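Local structure of transcriptional regulator, BadM/Rrf2 family (Thermincola potens, 4CIC) at residues V52-L58 and D82-L87; T9-G14 and Y45-L49; L21-F25 and Y69-P75. The protein probably binds DNA as a transcription factor of the Rrf2 family, consistent with a role in regulating iron-sulfur cluster biogenesis. The protein carries 3 engineered substitutions. All coordinates share one frame; numbering follows the deposited sequence.

In the fold
Near the N terminus, the first turns of helix 9-23 meet helix 43-55 in contact 2, which closes a loop through helix 32-39. The last turn of helix 9-23 and the residues after it meet strand 68-71 and the turn beyond in contact 3, a longer loop that crosses that of contact 2. Contact 1 joins the end of helix 43-55 to helix 80-87; it opens only after contact 2 has closed but crosses contact 3. None nests inside another. Contacts 1 and 2 share helix 43-55 and touch through Leu-87, while contacts 1 and 3 meet where Leu-58 bonds to Ala-72. Together they tie the helix-turn-helix and its wing to the flanking helices.

Contact 1: residues V52-L58 and D82-L87; sequences VLRKAGL and DIIRVL. With NA (sodium ion), chain D.
Both methyl groups of Val-86 press on the single methyl of Ala-56, and here the packing is tight. Val-86 CG1 lies 3.6 Å from Ala-56 CB, and Val-86 CG2 is 3.7 Å from the same carbon, which therefore sits in the fork of the valine. Alanine suits the place because its short side chain lets the backbones come close, with 6.7 Å between the CA atoms of Ala-56 and Val-86. CG1 of Val-86 stands anti to its backbone N (chi1 160°), which sends the branches to different neighbours: CG1 to Val-52 CG1 at 4.0 Å, and CG2 to Leu-58 CD1 at 3.8 Å. Deeper in, Leu-53 CD2 meets Leu-87 CD2 at 4.1 Å, and Met-18 of helix 9-23 packs against Leu-53, Leu-58 and Ile-83. Leu-58 is swung into this core by a Schellman motif: Gly-57 takes a positive phi (87°), where a CB would collide with the preceding carbonyl oxygen, and Leu-58 N bonds back to Leu-53 O.

The solvent side is looser: Val-52 is exposed and touches Val-86 through CG1 alone, and Ala-56, though tightly held, also faces solvent. No hydrogen bond crosses. Arg-85 turns away to salt bridges with Glu-125 and Asp-129. Its carbonyl O and that of Val-86 each bind the sodium ion at 2.5 Å, joined by Glu-88 O; carbonyls at a helix C-terminus probably suit a cation. Such an apolar seam, seating the end of the second helix of the helix-turn-helix on a following helix, belongs to the winged-helix domain of Rrf2 regulators.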
loop_
_atom_site.group_PDB
_atom_site.type_symbol
_atom_site.label_atom_id
_atom_site.label_comp_id
_atom_site.label_asym_id
_atom_site.label_seq_id
_atom_site.Cartn_x
_atom_site.Cartn_y
_atom_site.Cartn_z
ATOM N N VAL A 52 -5.219 1.293 -22.948
ATOM C CA VAL A 52 -3.867 1.140 -22.427
ATOM C C VAL A 52 -3.465 -0.333 -22.317
ATOM O O VAL A 52 -2.373 -0.714 -22.728
ATOM C CB VAL A 52 -3.708 1.864 -21.063
ATOM C CG1 VAL A 52 -2.295 1.705 -20.536
ATOM C CG2 VAL A 52 -4.058 3.336 -21.229
ATOM N N LEU A 53 -4.362 -1.165 -21.803
ATOM C CA LEU A 53 -4.071 -2.586 -21.665
ATOM C C LEU A 53 -3.809 -3.212 -23.030
ATOM O O LEU A 53 -3.004 -4.135 -23.158
ATOM C CB LEU A 53 -5.225 -3.299 -20.961
ATOM C CG LEU A 53 -5.450 -2.880 -19.510
ATOM C CD1 LEU A 53 -6.704 -3.532 -18.994
ATOM C CD2 LEU A 53 -4.265 -3.320 -18.681
ATOM N N ARG A 54 -4.465 -2.679 -24.051
ATOM C CA ARG A 54 -4.281 -3.177 -25.425
ATOM C C ARG A 54 -2.911 -2.790 -25.976
ATOM O O ARG A 54 -2.209 -3.615 -26.557
ATOM C CB ARG A 54 -5.384 -2.646 -26.336
ATOM C CG ARG A 54 -5.687 -3.547 -27.524
ATOM C CD ARG A 54 -6.867 -3.029 -28.327
ATOM N NE ARG A 54 -6.441 -2.516 -29.624
ATOM C CZ ARG A 54 -7.244 -1.899 -30.483
ATOM N NH1 ARG A 54 -8.522 -1.713 -30.182
ATOM N NH2 ARG A 54 -6.765 -1.461 -31.640
ATOM N N LYS A 55 -2.526 -1.534 -25.779
ATOM C CA LYS A 55 -1.205 -1.071 -26.200
ATOM C C LYS A 55 -0.110 -1.883 -25.513
ATOM O O LYS A 55 0.943 -2.135 -26.095
ATOM C CB LYS A 55 -1.015 0.410 -25.864
ATOM C CG LYS A 55 -1.845 1.369 -26.700
ATOM C CD LYS A 55 -1.441 2.812 -26.395
ATOM C CE LYS A 55 -2.303 3.824 -27.149
ATOM N NZ LYS A 55 -3.634 4.016 -26.507
ATOM N N ALA A 56 -0.378 -2.289 -24.276
ATOM C CA ALA A 56 0.577 -3.047 -23.472
ATOM C C ALA A 56 0.700 -4.498 -23.895
ATOM O O ALA A 56 1.623 -5.193 -23.481
ATOM C CB ALA A 56 0.175 -2.992 -22.014
ATOM N N GLY A 57 -0.251 -4.972 -24.688
ATOM C CA GLY A 57 -0.200 -6.347 -25.147
ATOM C C GLY A 57 -0.855 -7.297 -24.156
ATOM O O GLY A 57 -0.624 -8.505 -24.209
ATOM N N LEU A 58 -1.680 -6.755 -23.264
ATOM C CA LEU A 58 -2.390 -7.565 -22.274
ATOM C C LEU A 58 -3.762 -8.011 -22.778
ATOM O O LEU A 58 -4.294 -9.016 -22.326
ATOM C CB LEU A 58 -2.551 -6.819 -20.950
ATOM C CG LEU A 58 -1.275 -6.815 -20.101
ATOM C CD1 LEU A 58 -1.439 -5.962 -18.848
ATOM C CD2 LEU A 58 -0.916 -8.262 -19.742
ATOM N N ASP A 82 1.779 -7.245 -13.015
ATOM C CA ASP A 82 1.984 -6.841 -14.412
ATOM C C ASP A 82 0.919 -5.827 -14.822
ATOM O O ASP A 82 1.193 -4.882 -15.554
ATOM C CB ASP A 82 1.825 -8.016 -15.390
ATOM C CG ASP A 82 2.905 -9.085 -15.265
ATOM O OD1 ASP A 82 4.020 -8.781 -14.792
ATOM O OD2 ASP A 82 2.632 -10.243 -15.691
ATOM N N ILE A 83 -0.319 -6.077 -14.413
ATOM C CA ILE A 83 -1.409 -5.185 -14.760
ATOM C C ILE A 83 -1.184 -3.828 -14.084
ATOM O O ILE A 83 -1.316 -2.772 -14.705
ATOM C CB ILE A 83 -2.754 -5.767 -14.289
ATOM C CG1 ILE A 83 -3.009 -7.112 -14.977
ATOM C CG2 ILE A 83 -3.856 -4.755 -14.496
ATOM C CD1 ILE A 83 -4.159 -7.897 -14.337
ATOM N N ILE A 84 -0.823 -3.863 -12.805
ATOM C CA ILE A 84 -0.589 -2.632 -12.063
ATOM C C ILE A 84 0.584 -1.851 -12.673
ATOM O O ILE A 84 0.499 -0.645 -12.852
ATOM C CB ILE A 84 -0.329 -2.936 -10.571
ATOM C CG1 ILE A 84 -1.581 -3.564 -9.928
ATOM C CG2 ILE A 84 0.085 -1.686 -9.825
ATOM C CD1 ILE A 84 -2.860 -2.816 -10.197
ATOM N N ARG A 85 1.674 -2.528 -13.002
ATOM C CA ARG A 85 2.801 -1.846 -13.647
ATOM C C ARG A 85 2.440 -1.129 -14.951
ATOM O O ARG A 85 2.885 -0.002 -15.207
ATOM C CB ARG A 85 3.949 -2.812 -13.901
ATOM C CG ARG A 85 4.767 -3.104 -12.669
ATOM C CD ARG A 85 5.939 -3.979 -13.015
ATOM N NE ARG A 85 6.538 -4.538 -11.815
ATOM C CZ ARG A 85 6.221 -5.727 -11.321
ATOM N NH1 ARG A 85 5.319 -6.471 -11.943
ATOM N NH2 ARG A 85 6.808 -6.172 -10.217
ATOM N N VAL A 86 1.623 -1.779 -15.767
ATOM C CA VAL A 86 1.172 -1.177 -17.017
ATOM C C VAL A 86 0.401 0.129 -16.740
ATOM O O VAL A 86 0.644 1.166 -17.368
ATOM C CB VAL A 86 0.301 -2.165 -17.795
ATOM C CG1 VAL A 86 -0.556 -1.431 -18.811
ATOM C CG2 VAL A 86 1.184 -3.206 -18.446
ATOM N N LEU A 87 -0.502 0.094 -15.773
ATOM C CA LEU A 87 -1.376 1.239 -15.557
ATOM C C LEU A 87 -0.647 2.406 -14.889
ATOM O O LEU A 87 -1.025 3.563 -15.043
ATOM C CB LEU A 87 -2.592 0.828 -14.731
ATOM C CG LEU A 87 -3.486 -0.244 -15.368
ATOM C CD1 LEU A 87 -4.582 -0.628 -14.389
ATOM C CD2 LEU A 87 -4.062 0.243 -16.688
HETATM NA NA NA D . 2.974 1.892 -16.888
#

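Contact 2: residues T9-G14 and Y45-L49; sequences TKGHYG and YLEQL
In one of its two conformers Thr-9 OG1 donates a hydrogen bond to Tyr-45 OH, 3.0 Å long, so the bond is probably made only part of the time. The threonine hydroxyl lies between its backbone N and carbonyl carbon (chi1 59°), and in that position it turns toward the phenol, the two side chains meeting at about a right angle. Tyr-45 OH also rests against Lys-10 CB at 3.3 Å. The neighbouring Lys-10 N is near too, but at a poor angle for a bond. A tyrosine fits well at this point: its long side chain reaches from helix 43-55 to the first turn of helix 9-23 and ends in a polar atom.

Tyr-13 directs its ring edge at the face of Tyr-45 in a T-shaped stack, with centroids 5.7 Å apart and planes at 88°. Tyr-13 CD2 makes the touch, 4.0 Å from Tyr-45 CE1. In the conformer of Leu-49 described here, CD1 lies at the edge of the Tyr-45 ring, in its plane, and packs 3.7 Å from Tyr-13 CB. Gly-14 suits the same spot, since a CB there would clash with Lys-10 O while Leu-49 CD1 already lies 3.8 Å from Gly-14 N. Replacing Tyr-45 with an alanine would probably deprive Thr-9 OG1, in the conformer that bonds, of its acceptor and open a gap beside the Tyr-13 ring edge.

The short segments cross at -83°, nearly perpendicular, with their axes 10.8 Å apart. Leu-46, on the same helix 43-55, turns to Ile-35 and Ala-36 of helix 32-39, while Leu-87 of helix 80-87 packs against Lys-10 O, Gly-14 and Leu-49. His-12 ND1 is hydrogen-bonded to Trp-117 NE1 of the second subunit.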
loop_
_atom_site.group_PDB
_atom_site.type_symbol
_atom_site.label_atom_id
_atom_site.label_comp_id
_atom_site.label_asym_id
_atom_site.label_seq_id
_atom_site.Cartn_x
_atom_site.Cartn_y
_atom_site.Cartn_z
ATOM N N THR A 9 -9.036 3.877 -8.192
ATOM C CA THR A 9 -10.065 3.379 -9.101
ATOM C C THR A 9 -9.420 2.670 -10.284
ATOM O O THR A 9 -9.959 1.689 -10.801
ATOM C CB THR A 9 -10.959 4.507 -9.627
ATOM O OG1 THR A 9 -10.159 5.471 -10.328
ATOM C CG2 THR A 9 -11.673 5.184 -8.469
ATOM N N LYS A 10 -8.271 3.158 -10.731
ATOM C CA LYS A 10 -7.656 2.521 -11.894
ATOM C C LYS A 10 -7.140 1.120 -11.586
ATOM O O LYS A 10 -7.234 0.220 -12.436
ATOM C CB LYS A 10 -6.625 3.408 -12.607
ATOM C CG LYS A 10 -5.377 3.785 -11.812
ATOM C CD LYS A 10 -4.456 4.622 -12.717
ATOM C CE LYS A 10 -3.657 5.662 -11.938
ATOM N NZ LYS A 10 -3.850 7.038 -12.510
ATOM N N GLY A 11 -6.642 0.910 -10.370
ATOM C CA GLY A 11 -6.142 -0.403 -10.013
ATOM C C GLY A 11 -7.311 -1.353 -9.865
ATOM O O GLY A 11 -7.290 -2.495 -10.349
ATOM N N HIS A 12 -8.349 -0.874 -9.199
ATOM C CA HIS A 12 -9.461 -1.732 -8.905
ATOM C C HIS A 12 -10.172 -2.096 -10.201
ATOM O O HIS A 12 -10.433 -3.282 -10.466
ATOM C CB HIS A 12 -10.425 -1.112 -7.897
ATOM C CG HIS A 12 -11.476 -2.067 -7.445
ATOM N ND1 HIS A 12 -11.180 -3.211 -6.732
ATOM C CD2 HIS A 12 -12.816 -2.093 -7.649
ATOM C CE1 HIS A 12 -12.290 -3.891 -6.506
ATOM N NE2 HIS A 12 -13.301 -3.227 -7.044
ATOM N N TYR A 13 -10.474 -1.104 -11.032
ATOM C CA TYR A 13 -11.164 -1.423 -12.287
ATOM C C TYR A 13 -10.285 -2.162 -13.300
ATOM O O TYR A 13 -10.791 -3.004 -14.069
ATOM C CB TYR A 13 -11.822 -0.173 -12.885
ATOM C CG TYR A 13 -12.882 0.416 -11.969
ATOM C CD1 TYR A 13 -13.423 -0.334 -10.929
ATOM C CD2 TYR A 13 -13.351 1.704 -12.149
ATOM C CE1 TYR A 13 -14.397 0.189 -10.086
ATOM C CE2 TYR A 13 -14.322 2.238 -11.302
ATOM C CZ TYR A 13 -14.837 1.475 -10.276
ATOM O OH TYR A 13 -15.798 1.997 -9.439
ATOM N N GLY A 14 -8.989 -1.864 -13.317
ATOM C CA GLY A 14 -8.052 -2.558 -14.189
ATOM C C GLY A 14 -8.036 -4.051 -13.917
ATOM O O GLY A 14 -8.203 -4.899 -14.830
ATOM N N TYR A 45 -14.992 4.904 -18.858
ATOM C CA TYR A 45 -13.762 4.697 -18.105
ATOM C C TYR A 45 -13.110 3.420 -18.600
ATOM O O TYR A 45 -11.894 3.372 -18.826
ATOM C CB TYR A 45 -14.075 4.599 -16.606
ATOM C CG TYR A 45 -12.867 4.669 -15.699
ATOM C CD1 TYR A 45 -12.053 3.561 -15.499
ATOM C CD2 TYR A 45 -12.555 5.839 -15.034
ATOM C CE1 TYR A 45 -10.948 3.629 -14.664
ATOM C CE2 TYR A 45 -11.459 5.911 -14.192
ATOM C CZ TYR A 45 -10.661 4.812 -14.013
ATOM O OH TYR A 45 -9.563 4.898 -13.171
ATOM N N LEU A 46 -13.932 2.380 -18.764
ATOM C CA LEU A 46 -13.455 1.081 -19.233
ATOM C C LEU A 46 -12.818 1.172 -20.621
ATOM O O LEU A 46 -11.787 0.552 -20.874
ATOM C CB LEU A 46 -14.596 0.061 -19.246
ATOM C CG LEU A 46 -14.198 -1.362 -19.659
ATOM C CD1 LEU A 46 -13.125 -1.901 -18.726
ATOM C CD2 LEU A 46 -15.421 -2.267 -19.646
ATOM N N GLU A 47 -13.437 1.942 -21.520
ATOM C CA GLU A 47 -12.884 2.153 -22.860
ATOM C C GLU A 47 -11.454 2.659 -22.790
ATOM O O GLU A 47 -10.573 2.202 -23.531
ATOM C CB GLU A 47 -13.693 3.194 -23.636
ATOM C CG GLU A 47 -15.033 2.750 -24.176
ATOM C CD GLU A 47 -15.673 3.839 -25.027
ATOM O OE1 GLU A 47 -15.075 4.937 -25.126
ATOM O OE2 GLU A 47 -16.762 3.604 -25.596
ATOM N N GLN A 48 -11.236 3.638 -21.915
ATOM C CA GLN A 48 -9.918 4.228 -21.793
ATOM C C GLN A 48 -8.921 3.265 -21.169
ATOM O O GLN A 48 -7.756 3.232 -21.556
ATOM C CB GLN A 48 -9.992 5.543 -21.011
ATOM C CG GLN A 48 -10.777 6.603 -21.777
ATOM C CD GLN A 48 -10.833 7.935 -21.056
ATOM O OE1 GLN A 48 -9.833 8.388 -20.512
ATOM N NE2 GLN A 48 -12.001 8.576 -21.068
ATOM N N LEU A 49 -9.388 2.493 -20.189
ATOM C CA LEU A 49 -8.554 1.489 -19.541
ATOM C C LEU A 49 -8.050 0.493 -20.561
ATOM O O LEU A 49 -6.844 0.256 -20.700
ATOM C CB LEU A 49 -9.367 0.728 -18.499
ATOM C CG LEU A 49 -9.356 1.231 -17.065
ATOM C CD1 LEU A 49 -10.241 0.324 -16.223
ATOM C CD2 LEU A 49 -7.930 1.236 -16.533
#

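Contact 3: residues L21-F25 and Y69-P75; sequences LAQHF and YILAREP
At the base of the wing in this winged helix-turn-helix domain, Leu-21 and Ala-22 at the end of helix 9-23 pack on Leu-71. Leu-21 CB lies 3.7 Å from Leu-71 CD2, and Leu-71 CD1 is equally far, 3.7 Å, from Ala-22 CA; the small alanine lets the leucine fit flush against the helix backbone. Leu-21 CD2 reaches over to Tyr-69 O at 3.5 Å. A water fastens the backbones where no direct hydrogen bond forms, donating to Leu-21 O and accepting from Leu-71 N at 3.0 Å.

Strand 68-71 is the second strand of the wing, paired antiparallel with 59-62, and the chain leaving it curls around Phe-25. The Phe-25 ring swings toward this bend because chi1 (-173°) places CG opposite the backbone N. Its CE1 edge meets Leu-71 O at 3.6 Å, and Phe-25 CD2 packs tightly on Pro-75 CD at 3.4 Å. A flat, apolar ring suits a site lined by Leu-71, Pro-75 and the aliphatic CG of Glu-74, whose carboxylate pairs with Arg-76. Pro-75 CG also touches Ala-22 CB, while Leu-133 and Leu-137 of helix 133-143 pack against the proline.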
loop_
_atom_site.group_PDB
_atom_site.type_symbol
_atom_site.label_atom_id
_atom_site.label_comp_id
_atom_site.label_asym_id
_atom_site.label_seq_id
_atom_site.Cartn_x
_atom_site.Cartn_y
_atom_site.Cartn_z
ATOM N N LEU A 21 -12.227 -10.672 -18.178
ATOM C CA LEU A 21 -11.698 -11.315 -19.388
ATOM C C LEU A 21 -11.121 -12.714 -19.127
ATOM O O LEU A 21 -11.312 -13.637 -19.928
ATOM C CB LEU A 21 -10.653 -10.422 -20.060
ATOM C CG LEU A 21 -11.203 -9.127 -20.657
ATOM C CD1 LEU A 21 -10.062 -8.200 -21.065
ATOM C CD2 LEU A 21 -12.025 -9.501 -21.911
ATOM N N ALA A 22 -10.437 -12.897 -17.998
ATOM C CA ALA A 22 -9.926 -14.230 -17.646
ATOM C C ALA A 22 -11.053 -15.254 -17.512
ATOM O O ALA A 22 -10.921 -16.417 -17.948
ATOM C CB ALA A 22 -9.085 -14.172 -16.334
ATOM N N GLN A 23 -12.160 -14.821 -16.909
ATOM C CA GLN A 23 -13.336 -15.682 -16.719
ATOM C C GLN A 23 -13.983 -16.070 -18.027
ATOM O O GLN A 23 -14.707 -17.054 -18.080
ATOM C CB GLN A 23 -14.391 -14.991 -15.854
ATOM C CG GLN A 23 -13.925 -14.903 -14.395
ATOM C CD GLN A 23 -14.973 -14.287 -13.471
ATOM O OE1 GLN A 23 -15.302 -13.103 -13.582
ATOM N NE2 GLN A 23 -15.487 -15.088 -12.544
ATOM N N HIS A 24 -13.721 -15.300 -19.077
ATOM C CA HIS A 24 -14.320 -15.609 -20.382
ATOM C C HIS A 24 -13.313 -16.070 -21.428
ATOM O O HIS A 24 -13.657 -16.215 -22.607
ATOM C CB HIS A 24 -15.086 -14.385 -20.896
ATOM C CG HIS A 24 -16.280 -14.041 -20.061
ATOM N ND1 HIS A 24 -16.202 -13.254 -18.939
ATOM C CD2 HIS A 24 -17.584 -14.397 -20.188
ATOM C CE1 HIS A 24 -17.406 -13.134 -18.400
ATOM N NE2 HIS A 24 -18.259 -13.820 -19.140
ATOM N N PHE A 25 -12.076 -16.321 -21.008
ATOM C CA PHE A 25 -10.974 -16.590 -21.930
ATOM C C PHE A 25 -11.249 -17.793 -22.824
ATOM O O PHE A 25 -11.028 -17.730 -24.021
ATOM C CB PHE A 25 -9.683 -16.786 -21.137
ATOM C CG PHE A 25 -8.432 -16.914 -21.986
ATOM C CD1 PHE A 25 -8.133 -15.980 -22.964
ATOM C CD2 PHE A 25 -7.540 -17.944 -21.752
ATOM C CE1 PHE A 25 -6.967 -16.103 -23.726
ATOM C CE2 PHE A 25 -6.358 -18.062 -22.479
ATOM C CZ PHE A 25 -6.076 -17.141 -23.473
ATOM N N TYR A 69 -13.315 -8.289 -27.083
ATOM C CA TYR A 69 -11.976 -8.311 -26.500
ATOM C C TYR A 69 -11.682 -9.643 -25.836
ATOM O O TYR A 69 -12.585 -10.263 -25.277
ATOM C CB TYR A 69 -11.835 -7.180 -25.470
ATOM C CG TYR A 69 -11.758 -5.822 -26.134
ATOM C CD1 TYR A 69 -12.909 -5.103 -26.434
ATOM C CD2 TYR A 69 -10.533 -5.286 -26.511
ATOM C CE1 TYR A 69 -12.836 -3.870 -27.068
ATOM C CE2 TYR A 69 -10.452 -4.060 -27.141
ATOM C CZ TYR A 69 -11.603 -3.356 -27.412
ATOM O OH TYR A 69 -11.509 -2.132 -28.034
ATOM N N ILE A 70 -10.414 -10.062 -25.889
ATOM C CA ILE A 70 -9.940 -11.252 -25.172
ATOM C C ILE A 70 -8.578 -10.958 -24.563
ATOM O O ILE A 70 -7.898 -10.030 -24.994
ATOM C CB ILE A 70 -9.779 -12.501 -26.088
ATOM C CG1 ILE A 70 -8.849 -12.203 -27.262
ATOM C CG2 ILE A 70 -11.091 -12.929 -26.595
ATOM C CD1 ILE A 70 -8.448 -13.433 -28.053
ATOM N N LEU A 71 -8.189 -11.717 -23.545
ATOM C CA LEU A 71 -6.816 -11.611 -23.051
ATOM C C LEU A 71 -5.858 -11.943 -24.185
ATOM O O LEU A 71 -6.129 -12.827 -25.017
ATOM C CB LEU A 71 -6.563 -12.585 -21.903
ATOM C CG LEU A 71 -7.327 -12.431 -20.598
ATOM C CD1 LEU A 71 -6.950 -13.565 -19.662
ATOM C CD2 LEU A 71 -7.006 -11.098 -19.950
ATOM N N ALA A 72 -4.726 -11.243 -24.202
ATOM C CA ALA A 72 -3.690 -11.467 -25.209
ATOM C C ALA A 72 -2.591 -12.435 -24.743
ATOM O O ALA A 72 -1.723 -12.822 -25.537
ATOM C CB ALA A 72 -3.078 -10.138 -25.623
ATOM N N ARG A 73 -2.634 -12.798 -23.460
ATOM C CA ARG A 73 -1.789 -13.843 -22.871
ATOM C C ARG A 73 -2.696 -14.724 -22.018
ATOM O O ARG A 73 -3.763 -14.279 -21.597
ATOM C CB ARG A 73 -0.713 -13.241 -21.956
ATOM C CG ARG A 73 0.179 -12.224 -22.616
ATOM C CD ARG A 73 1.587 -12.300 -22.053
ATOM N NE ARG A 73 1.676 -11.965 -20.626
ATOM C CZ ARG A 73 1.907 -10.743 -20.156
ATOM N NH1 ARG A 73 2.044 -9.730 -21.002
ATOM N NH2 ARG A 73 1.996 -10.530 -18.844
ATOM N N GLU A 74 -2.265 -15.950 -21.741
ATOM C CA GLU A 74 -3.061 -16.872 -20.923
ATOM C C GLU A 74 -3.065 -16.336 -19.502
ATOM O O GLU A 74 -2.108 -15.698 -19.106
ATOM C CB GLU A 74 -2.447 -18.270 -20.931
ATOM C CG GLU A 74 -2.590 -19.016 -22.286
ATOM C CD GLU A 74 -1.751 -20.286 -22.365
ATOM O OE1 GLU A 74 -1.776 -21.092 -21.413
ATOM O OE2 GLU A 74 -1.062 -20.475 -23.386
ATOM N N PRO A 75 -4.142 -16.581 -18.744
ATOM C CA PRO A 75 -4.192 -16.039 -17.383
ATOM C C PRO A 75 -3.005 -16.460 -16.516
ATOM O O PRO A 75 -2.573 -15.655 -15.655
ATOM C CB PRO A 75 -5.512 -16.592 -16.822
ATOM C CG PRO A 75 -6.404 -16.763 -18.099
ATOM C CD PRO A 75 -5.427 -17.176 -19.166
HETATM O O HOH W 1 -10.528 -13.321 -22.547
#